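Local coordinates for PKS_KS domain-containing protein (Photorhabdus luminescens subsp. laumondii, PDB 6SMO), which probably acts as a beta-ketoacyl-[acyl-carrier-protein] synthase, condensing carrier-protein-bound acyl chains, and is seen here with a polyketide-like chain bound, at residues N45-N50 / S379-L384; N50-K55 / K388-P393; M306-C311 / H432-M437. One frame throughout, in Å; residues are numbered along the deposited sequence.

Contact 1 of 3, residues N45-N50 / S379-L384; sequences NEFWNN and SVALCL
Phe47 brings the rim of its ring up to the helix 372-388, with CE2 3.7 Å from Ala381 CB and CZ close behind. The same rim meets Leu384: CD1 lies 3.9 Å from Phe47 CD2, near the ring plane, so both partners sit at the edge of the phenyl ring. The ring gets there because CG is anti to the backbone N (chi1 174°), which throws it out from helix 44-53. Trp48, the next residue, has nearly the same chi1, its CG also anti to the backbone N, and lays the six-membered part of its indole beside Leu384. Trp48 CE3 is 3.7 Å from Leu384 CB, the two side chains run past each other in opposite senses, and the carbonyl O of Leu384 stands over one indole face. Leu384 is thus shared, CB serving the tryptophan and CD1 the phenylalanine. Val380, one turn back, adds CG1 at 4.3 Å from Phe47 CE2. All five residues are buried and apolar.

In the thiolase fold two sheets, in a five-layer alpha-beta-alpha-beta-alpha arrangement, sandwich a central helix layer, and helix 372-388 belongs to that layer: it touches strand 431-438 and also strands 29-37 and 263-271. Helix 44-53 packs across it, with the short segments 10.9 Å apart at their axes and crossing at -77°. The closest pair of backbones is Trp48 and Ala381, with CA atoms 7.2 Å apart. Phe47 also touches Val36 of strand 29-37, and the indole of Trp48 takes a cation-pi contact from Lys388, at the end of the long helix.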
loop_
_atom_site.group_PDB
_atom_site.type_symbol
_atom_site.label_atom_id
_atom_site.label_comp_id
_atom_site.label_asym_id
_atom_site.label_seq_id
_atom_site.Cartn_x
_atom_site.Cartn_y
_atom_site.Cartn_z
ATOM N N ASN B 45 11.171 6.849 25.784
ATOM C CA ASN B 45 11.337 6.571 27.238
ATOM C C ASN B 45 10.027 6.017 27.815
ATOM O O ASN B 45 10.078 4.954 28.465
ATOM C CB ASN B 45 11.797 7.814 28.007
ATOM C CG ASN B 45 13.158 8.316 27.570
ATOM O OD1 ASN B 45 13.991 7.545 27.097
ATOM N ND2 ASN B 45 13.394 9.609 27.726
ATOM N N GLU B 46 8.906 6.709 27.580
ATOM C CA GLU B 46 7.562 6.335 28.102
ATOM C C GLU B 46 7.092 5.039 27.429
ATOM O O GLU B 46 6.558 4.168 28.143
ATOM C CB GLU B 46 6.555 7.466 27.870
ATOM C CG GLU B 46 5.258 7.292 28.641
ATOM C CD GLU B 46 4.148 8.250 28.242
ATOM O OE1 GLU B 46 2.993 7.794 28.123
ATOM O OE2 GLU B 46 4.438 9.450 28.058
ATOM N N PHE B 47 7.287 4.926 26.110
ATOM C CA PHE B 47 6.884 3.762 25.275
ATOM C C PHE B 47 7.515 2.477 25.825
ATOM O O PHE B 47 6.781 1.483 25.989
ATOM C CB PHE B 47 7.277 3.983 23.811
ATOM C CG PHE B 47 7.047 2.797 22.906
ATOM C CD1 PHE B 47 5.763 2.426 22.537
ATOM C CD2 PHE B 47 8.113 2.054 22.421
ATOM C CE1 PHE B 47 5.552 1.339 21.703
ATOM C CE2 PHE B 47 7.900 0.967 21.587
ATOM C CZ PHE B 47 6.620 0.611 21.231
ATOM N N TRP B 48 8.825 2.499 26.095
ATOM C CA TRP B 48 9.611 1.312 26.536
ATOM C C TRP B 48 9.151 0.852 27.925
ATOM O O TRP B 48 8.897 -0.358 28.085
ATOM C CB TRP B 48 11.118 1.600 26.530
ATOM C CG TRP B 48 11.912 0.478 27.124
ATOM C CD1 TRP B 48 12.554 0.466 28.328
ATOM C CD2 TRP B 48 12.095 -0.834 26.560
ATOM N NE1 TRP B 48 13.144 -0.751 28.540
ATOM C CE2 TRP B 48 12.880 -1.569 27.474
ATOM C CE3 TRP B 48 11.685 -1.451 25.373
ATOM C CZ2 TRP B 48 13.262 -2.889 27.231
ATOM C CZ3 TRP B 48 12.063 -2.755 25.134
ATOM C CH2 TRP B 48 12.841 -3.463 26.052
ATOM N N ASN B 49 9.073 1.781 28.884
ATOM C CA ASN B 49 8.743 1.509 30.310
ATOM C C ASN B 49 7.441 0.705 30.403
ATOM O O ASN B 49 7.405 -0.263 31.185
ATOM C CB ASN B 49 8.636 2.801 31.127
ATOM C CG ASN B 49 9.974 3.473 31.362
ATOM O OD1 ASN B 49 11.011 2.816 31.393
ATOM N ND2 ASN B 49 9.958 4.785 31.531
ATOM N N ASN B 50 6.419 1.092 29.632
ATOM C CA ASN B 50 5.058 0.497 29.689
ATOM C C ASN B 50 5.086 -0.923 29.105
ATOM O O ASN B 50 4.504 -1.822 29.745
ATOM C CB ASN B 50 4.020 1.393 29.005
ATOM C CG ASN B 50 3.688 2.629 29.815
ATOM O OD1 ASN B 50 3.765 3.748 29.314
ATOM N ND2 ASN B 50 3.328 2.440 31.074
ATOM N N SER B 379 8.752 -2.314 15.105
ATOM C CA SER B 379 10.142 -2.144 14.600
ATOM C C SER B 379 10.934 -1.222 15.537
ATOM O O SER B 379 12.138 -1.481 15.731
ATOM C CB SER B 379 10.165 -1.637 13.177
ATOM O OG SER B 379 9.925 -2.693 12.259
ATOM N N VAL B 380 10.290 -0.184 16.085
ATOM C CA VAL B 380 10.888 0.726 17.110
ATOM C C VAL B 380 11.123 -0.083 18.392
ATOM O O VAL B 380 12.230 0.017 18.958
ATOM C CB VAL B 380 10.006 1.965 17.372
ATOM C CG1 VAL B 380 10.424 2.713 18.630
ATOM C CG2 VAL B 380 9.993 2.910 16.178
ATOM N N ALA B 381 10.115 -0.848 18.824
ATOM C CA ALA B 381 10.153 -1.726 20.019
ATOM C C ALA B 381 11.252 -2.782 19.856
ATOM O O ALA B 381 11.967 -3.050 20.840
ATOM C CB ALA B 381 8.804 -2.370 20.230
ATOM N N LEU B 382 11.373 -3.354 18.652
ATOM C CA LEU B 382 12.378 -4.393 18.297
ATOM C C LEU B 382 13.794 -3.831 18.478
ATOM O O LEU B 382 14.650 -4.555 19.026
ATOM C CB LEU B 382 12.136 -4.846 16.854
ATOM C CG LEU B 382 13.184 -5.789 16.261
ATOM C CD1 LEU B 382 13.410 -6.997 17.154
ATOM C CD2 LEU B 382 12.773 -6.238 14.868
ATOM N N CYS B 383 14.029 -2.595 18.026
ATOM C CA CYS B 383 15.340 -1.892 18.115
ATOM C C CYS B 383 15.711 -1.668 19.587
ATOM O O CYS B 383 16.891 -1.876 19.928
ATOM C CB CYS B 383 15.311 -0.572 17.355
ATOM S SG CYS B 383 15.164 -0.790 15.560
ATOM N N LEU B 384 14.739 -1.279 20.420
ATOM C CA LEU B 384 14.914 -1.058 21.882
ATOM C C LEU B 384 15.193 -2.394 22.585
ATOM O O LEU B 384 16.012 -2.400 23.526
ATOM C CB LEU B 384 13.655 -0.392 22.449
ATOM C CG LEU B 384 13.421 1.053 22.011
ATOM C CD1 LEU B 384 11.987 1.480 22.285
ATOM C CD2 LEU B 384 14.400 1.995 22.695
#

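Contact 2 of 3, residues N50-K55 / K388-P393; sequences NIHNGK and KQYVHP
An offset aromatic stack, His52 on Tyr390, leads this partly buried contact, in which the C-terminal end of helix 44-53 packs on the chain leaving helix 372-388 through the short strand 390-391. The ring centroids are 3.9 Å apart and the planes are tilted by 25°. His52 CD2 lies over the centre of the phenol ring, while Tyr390 CZ sits toward the rim of the imidazole. Both rings reach out with CG anti to the backbone N. Asn53 fixes the turn of the imidazole: His52 ND1 donates to Asn53 OD1 at 3.3 Å, nearly straight (169°) and close to the imidazole plane, though above the plane of the amide.

Deeper in, the carbonyl O of Ile51 meets His392 CB at 3.4 Å and Pro393 CD at 3.6 Å, and Ile51 CD1 comes to 4.2 Å from His392 CD2. Gly54, with positive phi, ends the helix beside the proline ring, its CA 4.2 Å from Pro393 CG. His392 N is hydrogen-bonded to Glu385 OE2 of the preceding helix. Because the bond from His52 ND1 lies in the imidazole plane, it restrains the ring's turn without competing for the face that stacks on Tyr390.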
loop_
_atom_site.group_PDB
_atom_site.type_symbol
_atom_site.label_atom_id
_atom_site.label_comp_id
_atom_site.label_asym_id
_atom_site.label_seq_id
_atom_site.Cartn_x
_atom_site.Cartn_y
_atom_site.Cartn_z
ATOM N N ASN B 50 6.419 1.092 29.632
ATOM C CA ASN B 50 5.058 0.497 29.689
ATOM C C ASN B 50 5.086 -0.923 29.105
ATOM O O ASN B 50 4.504 -1.822 29.745
ATOM C CB ASN B 50 4.020 1.393 29.005
ATOM C CG ASN B 50 3.688 2.629 29.815
ATOM O OD1 ASN B 50 3.765 3.748 29.314
ATOM N ND2 ASN B 50 3.328 2.440 31.074
ATOM N N ILE B 51 5.738 -1.126 27.954
ATOM C CA ILE B 51 5.788 -2.450 27.259
ATOM C C ILE B 51 6.720 -3.396 28.030
ATOM O O ILE B 51 6.493 -4.620 27.961
ATOM C CB ILE B 51 6.182 -2.324 25.770
ATOM C CG1 ILE B 51 7.625 -1.849 25.569
ATOM C CG2 ILE B 51 5.187 -1.442 25.028
ATOM C CD1 ILE B 51 8.179 -2.154 24.196
ATOM N N HIS B 52 7.719 -2.851 28.735
ATOM C CA HIS B 52 8.648 -3.607 29.618
ATOM C C HIS B 52 7.851 -4.292 30.735
ATOM O O HIS B 52 8.034 -5.511 30.932
ATOM C CB HIS B 52 9.731 -2.681 30.190
ATOM C CG HIS B 52 10.725 -3.382 31.053
ATOM N ND1 HIS B 52 10.502 -3.616 32.395
ATOM C CD2 HIS B 52 11.940 -3.900 30.775
ATOM C CE1 HIS B 52 11.537 -4.249 32.907
ATOM N NE2 HIS B 52 12.434 -4.435 31.933
ATOM N N ASN B 53 6.996 -3.528 31.423
ATOM C CA ASN B 53 6.207 -3.974 32.605
ATOM C C ASN B 53 5.003 -4.809 32.150
ATOM O O ASN B 53 4.446 -5.538 32.993
ATOM C CB ASN B 53 5.755 -2.784 33.455
ATOM C CG ASN B 53 6.902 -1.902 33.903
ATOM O OD1 ASN B 53 8.020 -2.374 34.098
ATOM N ND2 ASN B 53 6.635 -0.616 34.066
ATOM N N GLY B 54 4.613 -4.697 30.874
ATOM C CA GLY B 54 3.486 -5.440 30.278
ATOM C C GLY B 54 2.159 -4.745 30.531
ATOM O O GLY B 54 1.161 -5.453 30.778
ATOM N N LYS B 55 2.146 -3.409 30.476
ATOM C CA LYS B 55 0.940 -2.570 30.707
ATOM C C LYS B 55 0.199 -2.389 29.378
ATOM O O LYS B 55 0.841 -1.970 28.394
ATOM C CB LYS B 55 1.322 -1.211 31.302
ATOM C CG LYS B 55 0.150 -0.396 31.831
ATOM C CD LYS B 55 0.547 0.937 32.423
ATOM C CE LYS B 55 -0.624 1.691 33.016
ATOM N NZ LYS B 55 -0.209 3.001 33.570
ATOM N N LYS B 388 18.681 -3.100 24.672
ATOM C CA LYS B 388 18.581 -3.296 26.145
ATOM C C LYS B 388 18.617 -4.789 26.497
ATOM O O LYS B 388 18.523 -5.104 27.700
ATOM C CB LYS B 388 17.316 -2.605 26.666
ATOM C CG LYS B 388 17.359 -1.082 26.616
ATOM C CD LYS B 388 16.001 -0.424 26.718
ATOM C CE LYS B 388 16.063 1.086 26.600
ATOM N NZ LYS B 388 16.503 1.720 27.866
ATOM N N GLN B 389 18.767 -5.670 25.497
ATOM C CA GLN B 389 18.849 -7.149 25.663
ATOM C C GLN B 389 17.691 -7.629 26.547
ATOM O O GLN B 389 17.927 -8.478 27.432
ATOM C CB GLN B 389 20.205 -7.547 26.252
ATOM C CG GLN B 389 21.392 -7.223 25.354
ATOM C CD GLN B 389 21.526 -8.178 24.193
ATOM O OE1 GLN B 389 20.746 -8.149 23.243
ATOM N NE2 GLN B 389 22.534 -9.032 24.254
ATOM N N TYR B 390 16.489 -7.092 26.315
ATOM C CA TYR B 390 15.230 -7.450 27.018
ATOM C C TYR B 390 14.165 -7.796 25.973
ATOM O O TYR B 390 14.219 -7.249 24.855
ATOM C CB TYR B 390 14.766 -6.306 27.925
ATOM C CG TYR B 390 13.612 -6.654 28.831
ATOM C CD1 TYR B 390 13.830 -7.198 30.088
ATOM C CD2 TYR B 390 12.301 -6.447 28.434
ATOM C CE1 TYR B 390 12.776 -7.524 30.927
ATOM C CE2 TYR B 390 11.235 -6.768 29.260
ATOM C CZ TYR B 390 11.473 -7.308 30.513
ATOM O OH TYR B 390 10.430 -7.625 31.333
ATOM N N VAL B 391 13.232 -8.680 26.336
ATOM C CA VAL B 391 12.114 -9.140 25.461
ATOM C C VAL B 391 10.790 -8.858 26.181
ATOM O O VAL B 391 10.588 -9.414 27.278
ATOM C CB VAL B 391 12.268 -10.632 25.104
ATOM C CG1 VAL B 391 11.073 -11.152 24.323
ATOM C CG2 VAL B 391 13.554 -10.897 24.339
ATOM N N HIS B 392 9.931 -8.020 25.587
ATOM C CA HIS B 392 8.592 -7.665 26.129
ATOM C C HIS B 392 7.672 -8.878 26.004
ATOM O O HIS B 392 7.810 -9.666 25.070
ATOM C CB HIS B 392 8.026 -6.404 25.453
ATOM C CG HIS B 392 7.572 -6.592 24.042
ATOM N ND1 HIS B 392 6.456 -7.340 23.713
ATOM C CD2 HIS B 392 8.053 -6.103 22.878
ATOM C CE1 HIS B 392 6.285 -7.323 22.407
ATOM N NE2 HIS B 392 7.253 -6.571 21.871
ATOM N N PRO B 393 6.718 -9.072 26.944
ATOM C CA PRO B 393 5.824 -10.229 26.910
ATOM C C PRO B 393 4.584 -10.027 26.029
ATOM O O PRO B 393 4.262 -8.895 25.717
ATOM C CB PRO B 393 5.404 -10.349 28.380
ATOM C CG PRO B 393 5.355 -8.911 28.861
ATOM C CD PRO B 393 6.454 -8.196 28.097
#

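Contact 3 of 3, residues M306-C311 / H432-M437; sequences MAMARC and HSVIVM
The imidazole of His432 has Met308 over one face, where CB sits above the centre, 4.0 Å from the centroid and 12° off the normal, a CH-pi contact. The backbone N of Met308 lies over the ring as well. Ala307 CB comes in obliquely and reaches CD2 of the same ring at 3.8 Å. Both ring nitrogens have polar partners outside the helix: ND1 is hydrogen-bonded to Ser426 OG and NE2 to Asn294 OD1, which satisfies this buried group and fixes its rotation.

Met308 lies across one side of the imidazole. Its CG is anti to the backbone N, and a bend at chi2 (56°) places SD 4.7 Å from the His432 centroid, an oblique sulfur-aromatic approach. A further bend at chi3 brings Met308 CE to 3.4 Å from His432 ND1. Met308 SD also meets Val434, whose CG2 is touched by Cys311 SG at 3.7 Å, so this one methyl lies against the sulfurs of Met308 and Cys311. Cys311 SG further approaches the backbone O of His432, at 3.6 Å.

His432 and Val434 point at the helix, whereas Ile435 and Met437, farther along the strand, touch helix 372-388. Ser433 turns away to hydrogen-bond Asp196, and it also packs on Lys153 of the partner chain, the Ketoacyl_synth_N domain-containing protein. The His432 side chain is about 11 Å from the bound polyketide-like chain. Short segment axes lie 8.0 Å apart, helix and strand running the same way at 29°, as expected of the layered alpha/beta thiolase fold, where helix 306-319 lies over the outer side of the sheet that has helix 372-388 behind it.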
loop_
_atom_site.group_PDB
_atom_site.type_symbol
_atom_site.label_atom_id
_atom_site.label_comp_id
_atom_site.label_asym_id
_atom_site.label_seq_id
_atom_site.Cartn_x
_atom_site.Cartn_y
_atom_site.Cartn_z
ATOM N N MET B 306 2.946 -21.523 4.198
ATOM C CA MET B 306 4.093 -21.835 3.301
ATOM C C MET B 306 4.668 -20.537 2.719
ATOM O O MET B 306 5.907 -20.444 2.611
ATOM C CB MET B 306 3.665 -22.759 2.155
ATOM C CG MET B 306 3.282 -24.156 2.609
ATOM S SD MET B 306 4.708 -25.142 3.135
ATOM C CE MET B 306 3.924 -26.732 3.399
ATOM N N ALA B 307 3.802 -19.585 2.353
ATOM C CA ALA B 307 4.171 -18.283 1.749
ATOM C C ALA B 307 5.038 -17.482 2.729
ATOM O O ALA B 307 6.124 -17.028 2.319
ATOM C CB ALA B 307 2.930 -17.517 1.360
ATOM N N MET B 308 4.570 -17.327 3.973
ATOM C CA MET B 308 5.281 -16.599 5.060
ATOM C C MET B 308 6.631 -17.277 5.331
ATOM O O MET B 308 7.617 -16.548 5.546
ATOM C CB MET B 308 4.445 -16.572 6.346
ATOM C CG MET B 308 5.163 -15.967 7.544
ATOM S SD MET B 308 5.786 -14.292 7.242
ATOM C CE MET B 308 4.453 -13.311 7.929
ATOM N N ALA B 309 6.668 -18.614 5.316
ATOM C CA ALA B 309 7.881 -19.440 5.530
ATOM C C ALA B 309 8.909 -19.154 4.429
ATOM O O ALA B 309 10.112 -19.085 4.753
ATOM C CB ALA B 309 7.517 -20.904 5.578
ATOM N N ARG B 310 8.454 -18.997 3.181
ATOM C CA ARG B 310 9.320 -18.697 2.006
ATOM C C ARG B 310 9.874 -17.272 2.139
ATOM O O ARG B 310 11.044 -17.063 1.765
ATOM C CB ARG B 310 8.554 -18.872 0.690
ATOM C CG ARG B 310 9.450 -19.188 -0.500
ATOM C CD ARG B 310 8.702 -19.395 -1.805
ATOM N NE ARG B 310 8.688 -18.199 -2.640
ATOM C CZ ARG B 310 7.709 -17.295 -2.690
ATOM N NH1 ARG B 310 7.823 -16.251 -3.496
ATOM N NH2 ARG B 310 6.623 -17.425 -1.946
ATOM N N CYS B 311 9.065 -16.340 2.655
ATOM C CA CYS B 311 9.422 -14.908 2.865
ATOM C C CYS B 311 10.535 -14.791 3.915
ATOM O O CYS B 311 11.464 -13.988 3.696
ATOM C CB CYS B 311 8.210 -14.092 3.297
ATOM S SG CYS B 311 8.455 -12.304 3.137
ATOM N N HIS B 432 2.936 -10.798 2.542
ATOM C CA HIS B 432 3.853 -11.124 3.668
ATOM C C HIS B 432 5.146 -10.319 3.501
ATOM O O HIS B 432 5.640 -10.234 2.360
ATOM C CB HIS B 432 4.139 -12.630 3.729
ATOM C CG HIS B 432 2.942 -13.458 4.057
ATOM N ND1 HIS B 432 2.342 -13.426 5.300
ATOM C CD2 HIS B 432 2.239 -14.343 3.318
ATOM C CE1 HIS B 432 1.317 -14.252 5.312
ATOM N NE2 HIS B 432 1.232 -14.826 4.109
ATOM N N SER B 433 5.664 -9.754 4.596
ATOM C CA SER B 433 6.909 -8.945 4.630
ATOM C C SER B 433 7.716 -9.288 5.885
ATOM O O SER B 433 7.119 -9.331 6.980
ATOM C CB SER B 433 6.599 -7.473 4.553
ATOM O OG SER B 433 6.107 -7.128 3.266
ATOM N N VAL B 434 9.019 -9.530 5.716
ATOM C CA VAL B 434 9.975 -9.903 6.800
ATOM C C VAL B 434 11.225 -9.024 6.669
ATOM O O VAL B 434 11.705 -8.849 5.531
ATOM C CB VAL B 434 10.334 -11.402 6.737
ATOM C CG1 VAL B 434 11.324 -11.802 7.821
ATOM C CG2 VAL B 434 9.094 -12.281 6.804
ATOM N N ILE B 435 11.715 -8.488 7.791
ATOM C CA ILE B 435 13.052 -7.828 7.901
ATOM C C ILE B 435 13.870 -8.582 8.954
ATOM O O ILE B 435 13.282 -9.018 9.963
ATOM C CB ILE B 435 12.939 -6.323 8.227
ATOM C CG1 ILE B 435 12.078 -6.053 9.464
ATOM C CG2 ILE B 435 12.439 -5.547 7.020
ATOM C CD1 ILE B 435 12.328 -4.708 10.104
ATOM N N VAL B 436 15.172 -8.742 8.708
ATOM C CA VAL B 436 16.139 -9.395 9.639
ATOM C C VAL B 436 16.966 -8.293 10.306
ATOM O O VAL B 436 17.728 -7.617 9.590
ATOM C CB VAL B 436 17.035 -10.410 8.904
ATOM C CG1 VAL B 436 18.030 -11.074 9.845
ATOM C CG2 VAL B 436 16.214 -11.459 8.171
ATOM N N MET B 437 16.801 -8.115 11.620
ATOM C CA MET B 437 17.592 -7.161 12.440
ATOM C C MET B 437 18.660 -7.934 13.218
ATOM O O MET B 437 18.458 -9.138 13.475
ATOM C CB MET B 437 16.696 -6.385 13.409
ATOM C CG MET B 437 15.810 -5.375 12.712
ATOM S SD MET B 437 15.334 -4.013 13.797
ATOM C CE MET B 437 14.516 -2.933 12.624
#

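How the contacts relate
Contacts 1 and 3 are buried, while contact 2 is only partly so. Contacts 1 and 2 are neighbours, with centres 8 Å apart: both use helix 44-53, and each meets helix 372-388 or the chain just after it. Along this line the chemistry shifts from aliphatic-aromatic packing inside to a ring stack and backbone carbonyl contacts nearer the surface. Contact 3 lies 23 Å from contact 1, yet strand 431-438 reaches helix 372-388 too, Met437 SD lying 3.6 Å from Leu382 CD2. Contact 3 differs by its sulfur-rich packing on a polar histidine; contacts 2 and 3 do not touch.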